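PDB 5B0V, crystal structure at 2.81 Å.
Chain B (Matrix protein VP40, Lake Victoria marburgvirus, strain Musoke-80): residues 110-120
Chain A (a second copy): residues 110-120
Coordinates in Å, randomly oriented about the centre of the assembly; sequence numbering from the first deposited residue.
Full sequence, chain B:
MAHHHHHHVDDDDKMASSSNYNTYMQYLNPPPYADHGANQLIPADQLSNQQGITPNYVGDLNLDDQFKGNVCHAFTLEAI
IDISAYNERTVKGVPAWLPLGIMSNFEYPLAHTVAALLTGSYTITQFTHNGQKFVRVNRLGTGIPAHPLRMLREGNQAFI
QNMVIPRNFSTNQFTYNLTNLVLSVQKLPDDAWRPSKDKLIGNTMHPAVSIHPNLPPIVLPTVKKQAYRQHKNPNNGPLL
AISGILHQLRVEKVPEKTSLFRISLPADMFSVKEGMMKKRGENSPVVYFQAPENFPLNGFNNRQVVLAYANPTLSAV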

ATOM      1  N   LEU B 110       2.508   3.374  11.612  1.00 29.80           N
ATOM      2  CA  LEU B 110       1.500   3.665  10.609  1.00 27.71           C
ATOM      3  C   LEU B 110       1.824   3.071   9.254  1.00 27.20           C
ATOM      4  O   LEU B 110       0.956   2.453   8.639  1.00 27.03           O
ATOM      5  CB  LEU B 110       1.345   5.169  10.490  1.00 27.59           C
ATOM      6  CG  LEU B 110       0.304   5.739   9.558  1.00 26.23           C
ATOM      7  CD1 LEU B 110      -1.055   5.178   9.917  1.00 25.27           C
ATOM      8  CD2 LEU B 110       0.284   7.276   9.611  1.00 26.92           C
ATOM      9  N   ALA B 111       3.062   3.222   8.795  1.00 27.67           N
ATOM     10  CA  ALA B 111       3.426   2.772   7.458  1.00 27.33           C
ATOM     11  C   ALA B 111       3.248   1.272   7.298  1.00 26.88           C
ATOM     12  O   ALA B 111       2.715   0.802   6.299  1.00 25.86           O
ATOM     13  CB  ALA B 111       4.854   3.174   7.114  1.00 28.93           C
ATOM     14  N   HIS B 112       3.719   0.508   8.271  1.00 27.91           N
ATOM     15  CA  HIS B 112       3.464  -0.932   8.272  1.00 27.72           C
ATOM     16  C   HIS B 112       1.942  -1.158   8.186  1.00 26.08           C
ATOM     17  O   HIS B 112       1.461  -1.922   7.364  1.00 25.36           O
ATOM     18  CB  HIS B 112       4.047  -1.595   9.541  1.00 28.71           C
ATOM     19  CG  HIS B 112       4.114  -3.088   9.475  1.00 28.88           C
ATOM     20  ND1 HIS B 112       4.805  -3.843  10.400  1.00 30.22           N
ATOM     21  CD2 HIS B 112       3.570  -3.970   8.597  1.00 28.23           C
ATOM     22  CE1 HIS B 112       4.686  -5.125  10.094  1.00 30.50           C
ATOM     23  NE2 HIS B 112       3.938  -5.230   9.006  1.00 29.32           N
ATOM     24  N   THR B 113       1.190  -0.476   9.043  1.00 25.83           N
ATOM     25  CA  THR B 113      -0.247  -0.687   9.108  1.00 24.59           C
ATOM     26  C   THR B 113      -0.881  -0.475   7.738  1.00 23.71           C
ATOM     27  O   THR B 113      -1.632  -1.323   7.246  1.00 23.21           O
ATOM     28  CB  THR B 113      -0.907   0.239  10.122  1.00 24.07           C
ATOM     29  OG1 THR B 113      -0.287   0.060  11.404  1.00 25.64           O
ATOM     30  CG2 THR B 113      -2.368  -0.083  10.207  1.00 22.94           C
ATOM     31  N   VAL B 114      -0.550   0.645   7.112  1.00 23.55           N
ATOM     32  CA  VAL B 114      -1.131   0.987   5.822  1.00 22.60           C
ATOM     33  C   VAL B 114      -0.613   0.069   4.708  1.00 22.71           C
ATOM     34  O   VAL B 114      -1.375  -0.340   3.838  1.00 22.83           O
ATOM     35  CB  VAL B 114      -0.862   2.455   5.481  1.00 22.85           C
ATOM     36  CG1 VAL B 114      -1.356   2.781   4.079  1.00 22.38           C
ATOM     37  CG2 VAL B 114      -1.515   3.363   6.519  1.00 22.69           C
ATOM     38  N   ALA B 115       0.669  -0.263   4.738  1.00 23.19           N
ATOM     39  CA  ALA B 115       1.242  -1.130   3.730  1.00 23.50           C
ATOM     40  C   ALA B 115       0.628  -2.506   3.845  1.00 22.83           C
ATOM     41  O   ALA B 115       0.303  -3.134   2.836  1.00 22.55           O
ATOM     42  CB  ALA B 115       2.756  -1.214   3.895  1.00 25.09           C
ATOM     43  N   ALA B 116       0.453  -2.956   5.085  1.00 22.64           N
ATOM     44  CA  ALA B 116      -0.141  -4.252   5.357  1.00 22.41           C
ATOM     45  C   ALA B 116      -1.599  -4.324   4.855  1.00 21.23           C
ATOM     46  O   ALA B 116      -2.027  -5.321   4.309  1.00 20.94           O
ATOM     47  CB  ALA B 116      -0.076  -4.544   6.834  1.00 22.67           C
ATOM     48  N   LEU B 117      -2.326  -3.240   4.995  1.00 20.61           N
ATOM     49  CA  LEU B 117      -3.703  -3.232   4.615  1.00 20.21           C
ATOM     50  C   LEU B 117      -3.818  -3.228   3.098  1.00 20.35           C
ATOM     51  O   LEU B 117      -4.541  -4.035   2.524  1.00 19.88           O
ATOM     52  CB  LEU B 117      -4.415  -2.025   5.233  1.00 19.72           C
ATOM     53  CG  LEU B 117      -4.842  -2.212   6.699  1.00 19.78           C
ATOM     54  CD1 LEU B 117      -5.350  -0.897   7.273  1.00 19.39           C
ATOM     55  CD2 LEU B 117      -5.907  -3.296   6.845  1.00 19.54           C
ATOM     56  N   LEU B 118      -3.075  -2.343   2.448  1.00 21.03           N
ATOM     57  CA  LEU B 118      -3.160  -2.213   1.003  1.00 21.23           C
ATOM     58  C   LEU B 118      -2.478  -3.354   0.252  1.00 22.05           C
ATOM     59  O   LEU B 118      -2.715  -3.514  -0.949  1.00 22.97           O
ATOM     60  CB  LEU B 118      -2.606  -0.863   0.546  1.00 21.47           C
ATOM     61  CG  LEU B 118      -3.405   0.345   1.016  1.00 21.26           C
ATOM     62  CD1 LEU B 118      -2.618   1.631   0.766  1.00 22.02           C
ATOM     63  CD2 LEU B 118      -4.766   0.422   0.330  1.00 20.73           C
ATOM     64  N   THR B 119      -1.624  -4.131   0.898  1.00 22.79           N
ATOM     65  CA  THR B 119      -1.042  -5.272   0.194  1.00 23.92           C
ATOM     66  C   THR B 119      -1.890  -6.524   0.319  1.00 24.01           C
ATOM     67  O   THR B 119      -1.648  -7.501  -0.380  1.00 24.44           O
ATOM     68  CB  THR B 119       0.435  -5.546   0.579  1.00 25.42           C
ATOM     69  OG1 THR B 119       0.598  -5.605   2.005  1.00 25.91           O
ATOM     70  CG2 THR B 119       1.342  -4.439   0.005  1.00 25.95           C
ATOM     71  N   GLY B 120      -2.891  -6.497   1.185  1.00 23.71           N
ATOM     72  CA  GLY B 120      -3.674  -7.683   1.426  1.00 24.49           C
ATOM     73  C   GLY B 120      -4.634  -8.011   0.303  1.00 25.56           C
ATOM     74  O   GLY B 120      -5.220  -7.118  -0.321  1.00 25.65           O
TER
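Chain A (110-120) LAHTVAALLTG

Chain A repeats the conformation of chain B: a single α-helix, already helical at Leu110(A), with phi/psi near -62/-46 through its first turns and i-to-i+4 backbone hydrogen bonds such as Ala115(A) N to Ala111(A) O at 2.8 Å. The two helices run in the same general sense, their N-to-C directions 52° apart (signed crossing angle +52°), and their axes approach to 7.9 Å. So close an approach is possible because alanines face one another where the helices meet; 413 Å² is buried between the stretches, both sides summed, and no hydrogen bond crosses the interface. Leu110(A), chi1 t and chi2 p, makes no contact with chain B. Ala111(A) points its CB toward the partner and packs onto the backbone there: Ala111(A) CB lies 3.5 Å from His112(B) N, 3.6 Å from Ala111(B) C and 3.7 Å from Ala111(B) CB, while Ala111(A) O lies 3.9 Å from Ala115(B) CB. His112(A) directs its CA-to-CB bond away, with chi1 t, and meets chain B chiefly through its backbone, His112(A) N standing 3.6 Å from Ala111(B) CB; the CA atoms of these two residues are 5.1 Å apart. Thr113(A), chi1 m, also points away and stays out of the contact. One turn on from Leu110(A), Val114(A), chi1 t, turns toward chain B and sets its CG1 4.2 Å from Ala115(B) CB and 4.0 Å from Thr119(B) CG2. Ala115(A) comes nearest to its own counterpart, CA of Ala115(A) to CA of Ala115(B) being 4.8 Å; its methyl rests against the partner's first turn and valine, with Ala115(A) CB 4.1 Å from Ala111(B) O and 4.2 Å from Val114(B) CG1. Ala116(A) points away and Leu117(A) is out of reach, so neither touches chain B. By Leu118(A) the inclined helices have separated, the CA atoms of Leu118(A) and Leu118(B) being 7.2 Å apart, and the longer leucine side chain, m at chi1 and t at chi2, spans the wider gap: Leu118(A) CD1 lies 3.8 Å from Leu118(B) CB and 4.1 Å from Thr119(B) CG2. Thr119(A), chi1 p, points sideways. Its hydroxyl donates back to the helix, Thr119(A) OG1 to Ala115(A) O at 2.6 Å, whereas its methyl serves the interface, Thr119(A) CG2 lying 4.1 Å from Leu118(B) CD1 and 4.2 Å from Val114(B) CG1. Gly120(A), at phi/psi -73/144, leaves the helical conformation and makes no contact with chain B.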

ATOM      1  N   LEU A 110      11.080   0.047   3.956  1.00 29.20           N
ATOM      2  CA  LEU A 110      10.172  -0.564   3.015  1.00 28.07           C
ATOM      3  C   LEU A 110       8.703  -0.123   3.173  1.00 28.48           C
ATOM      4  O   LEU A 110       8.049   0.201   2.189  1.00 27.78           O
ATOM      5  CB  LEU A 110      10.281  -2.077   3.156  1.00 28.23           C
ATOM      6  CG  LEU A 110       9.514  -2.980   2.197  1.00 27.66           C
ATOM      7  CD1 LEU A 110       9.859  -2.619   0.763  1.00 26.18           C
ATOM      8  CD2 LEU A 110       9.821  -4.457   2.499  1.00 28.45           C
ATOM      9  N   ALA A 111       8.175  -0.133   4.395  1.00 29.73           N
ATOM     10  CA  ALA A 111       6.752   0.133   4.618  1.00 30.09           C
ATOM     11  C   ALA A 111       6.379   1.529   4.177  1.00 29.83           C
ATOM     12  O   ALA A 111       5.358   1.734   3.525  1.00 30.29           O
ATOM     13  CB  ALA A 111       6.381  -0.062   6.073  1.00 31.87           C
ATOM     14  N   HIS A 112       7.192   2.500   4.526  1.00 29.85           N
ATOM     15  CA  HIS A 112       6.987   3.844   4.003  1.00 29.47           C
ATOM     16  C   HIS A 112       6.976   3.815   2.488  1.00 27.57           C
ATOM     17  O   HIS A 112       6.096   4.346   1.847  1.00 27.28           O
ATOM     18  CB  HIS A 112       8.090   4.782   4.497  1.00 30.14           C
ATOM     19  CG  HIS A 112       7.775   6.224   4.305  1.00 30.72           C
ATOM     20  ND1 HIS A 112       8.486   7.219   4.935  1.00 31.99           N
ATOM     21  CD2 HIS A 112       6.808   6.847   3.590  1.00 30.68           C
ATOM     22  CE1 HIS A 112       7.980   8.394   4.607  1.00 32.39           C
ATOM     23  NE2 HIS A 112       6.963   8.196   3.787  1.00 31.70           N
ATOM     24  N   THR A 113       7.965   3.159   1.912  1.00 26.71           N
ATOM     25  CA  THR A 113       8.092   3.125   0.460  1.00 25.47           C
ATOM     26  C   THR A 113       6.819   2.592  -0.179  1.00 25.13           C
ATOM     27  O   THR A 113       6.263   3.207  -1.085  1.00 24.50           O
ATOM     28  CB  THR A 113       9.297   2.268   0.012  1.00 24.70           C
ATOM     29  OG1 THR A 113      10.502   2.757   0.632  1.00 24.92           O
ATOM     30  CG2 THR A 113       9.426   2.323  -1.483  1.00 23.61           C
ATOM     31  N   VAL A 114       6.359   1.452   0.321  1.00 25.55           N
ATOM     32  CA  VAL A 114       5.182   0.810  -0.223  1.00 25.71           C
ATOM     33  C   VAL A 114       3.903   1.610   0.065  1.00 26.73           C
ATOM     34  O   VAL A 114       3.026   1.737  -0.795  1.00 26.34           O
ATOM     35  CB  VAL A 114       5.040  -0.625   0.307  1.00 26.03           C
ATOM     36  CG1 VAL A 114       3.729  -1.248  -0.180  1.00 26.11           C
ATOM     37  CG2 VAL A 114       6.239  -1.458  -0.133  1.00 25.28           C
ATOM     38  N   ALA A 115       3.801   2.159   1.263  1.00 28.13           N
ATOM     39  CA  ALA A 115       2.629   2.951   1.617  1.00 29.42           C
ATOM     40  C   ALA A 115       2.575   4.202   0.760  1.00 29.37           C
ATOM     41  O   ALA A 115       1.509   4.595   0.279  1.00 29.83           O
ATOM     42  CB  ALA A 115       2.674   3.318   3.083  1.00 30.79           C
ATOM     43  N   ALA A 116       3.740   4.810   0.565  1.00 29.11           N
ATOM     44  CA  ALA A 116       3.843   6.024  -0.219  1.00 29.15           C
ATOM     45  C   ALA A 116       3.414   5.765  -1.671  1.00 28.62           C
ATOM     46  O   ALA A 116       2.789   6.602  -2.317  1.00 29.16           O
ATOM     47  CB  ALA A 116       5.254   6.552  -0.159  1.00 28.77           C
ATOM     48  N   LEU A 117       3.759   4.596  -2.184  1.00 27.79           N
ATOM     49  CA  LEU A 117       3.496   4.288  -3.580  1.00 27.06           C
ATOM     50  C   LEU A 117       2.014   4.027  -3.760  1.00 27.51           C
ATOM     51  O   LEU A 117       1.382   4.615  -4.622  1.00 27.93           O
ATOM     52  CB  LEU A 117       4.348   3.092  -4.043  1.00 26.15           C
ATOM     53  CG  LEU A 117       5.806   3.418  -4.434  1.00 25.60           C
ATOM     54  CD1 LEU A 117       6.608   2.150  -4.656  1.00 25.07           C
ATOM     55  CD2 LEU A 117       5.870   4.304  -5.672  1.00 25.24           C
ATOM     56  N   LEU A 118       1.448   3.190  -2.903  1.00 27.89           N
ATOM     57  CA  LEU A 118       0.044   2.817  -3.028  1.00 27.87           C
ATOM     58  C   LEU A 118      -0.924   3.915  -2.561  1.00 28.98           C
ATOM     59  O   LEU A 118      -2.101   3.855  -2.887  1.00 29.85           O
ATOM     60  CB  LEU A 118      -0.220   1.532  -2.259  1.00 27.95           C
ATOM     61  CG  LEU A 118       0.501   0.299  -2.786  1.00 26.95           C
ATOM     62  CD1 LEU A 118       0.402  -0.841  -1.792  1.00 27.56           C
ATOM     63  CD2 LEU A 118      -0.072  -0.114  -4.130  1.00 26.61           C
ATOM     64  N   THR A 119      -0.456   4.913  -1.813  1.00 29.43           N
ATOM     65  CA  THR A 119      -1.346   6.021  -1.479  1.00 30.44           C
ATOM     66  C   THR A 119      -1.336   7.130  -2.532  1.00 30.66           C
ATOM     67  O   THR A 119      -2.198   7.995  -2.506  1.00 31.13           O
ATOM     68  CB  THR A 119      -1.081   6.600  -0.070  1.00 31.27           C
ATOM     69  OG1 THR A 119       0.309   6.908   0.103  1.00 30.76           O
ATOM     70  CG2 THR A 119      -1.535   5.605   0.995  1.00 31.73           C
ATOM     71  N   GLY A 120      -0.394   7.087  -3.476  1.00 30.28           N
ATOM     72  CA  GLY A 120      -0.273   8.148  -4.461  1.00 31.08           C
ATOM     73  C   GLY A 120      -1.369   8.144  -5.520  1.00 32.49           C
ATOM     74  O   GLY A 120      -1.834   7.080  -5.944  1.00 32.50           O
TER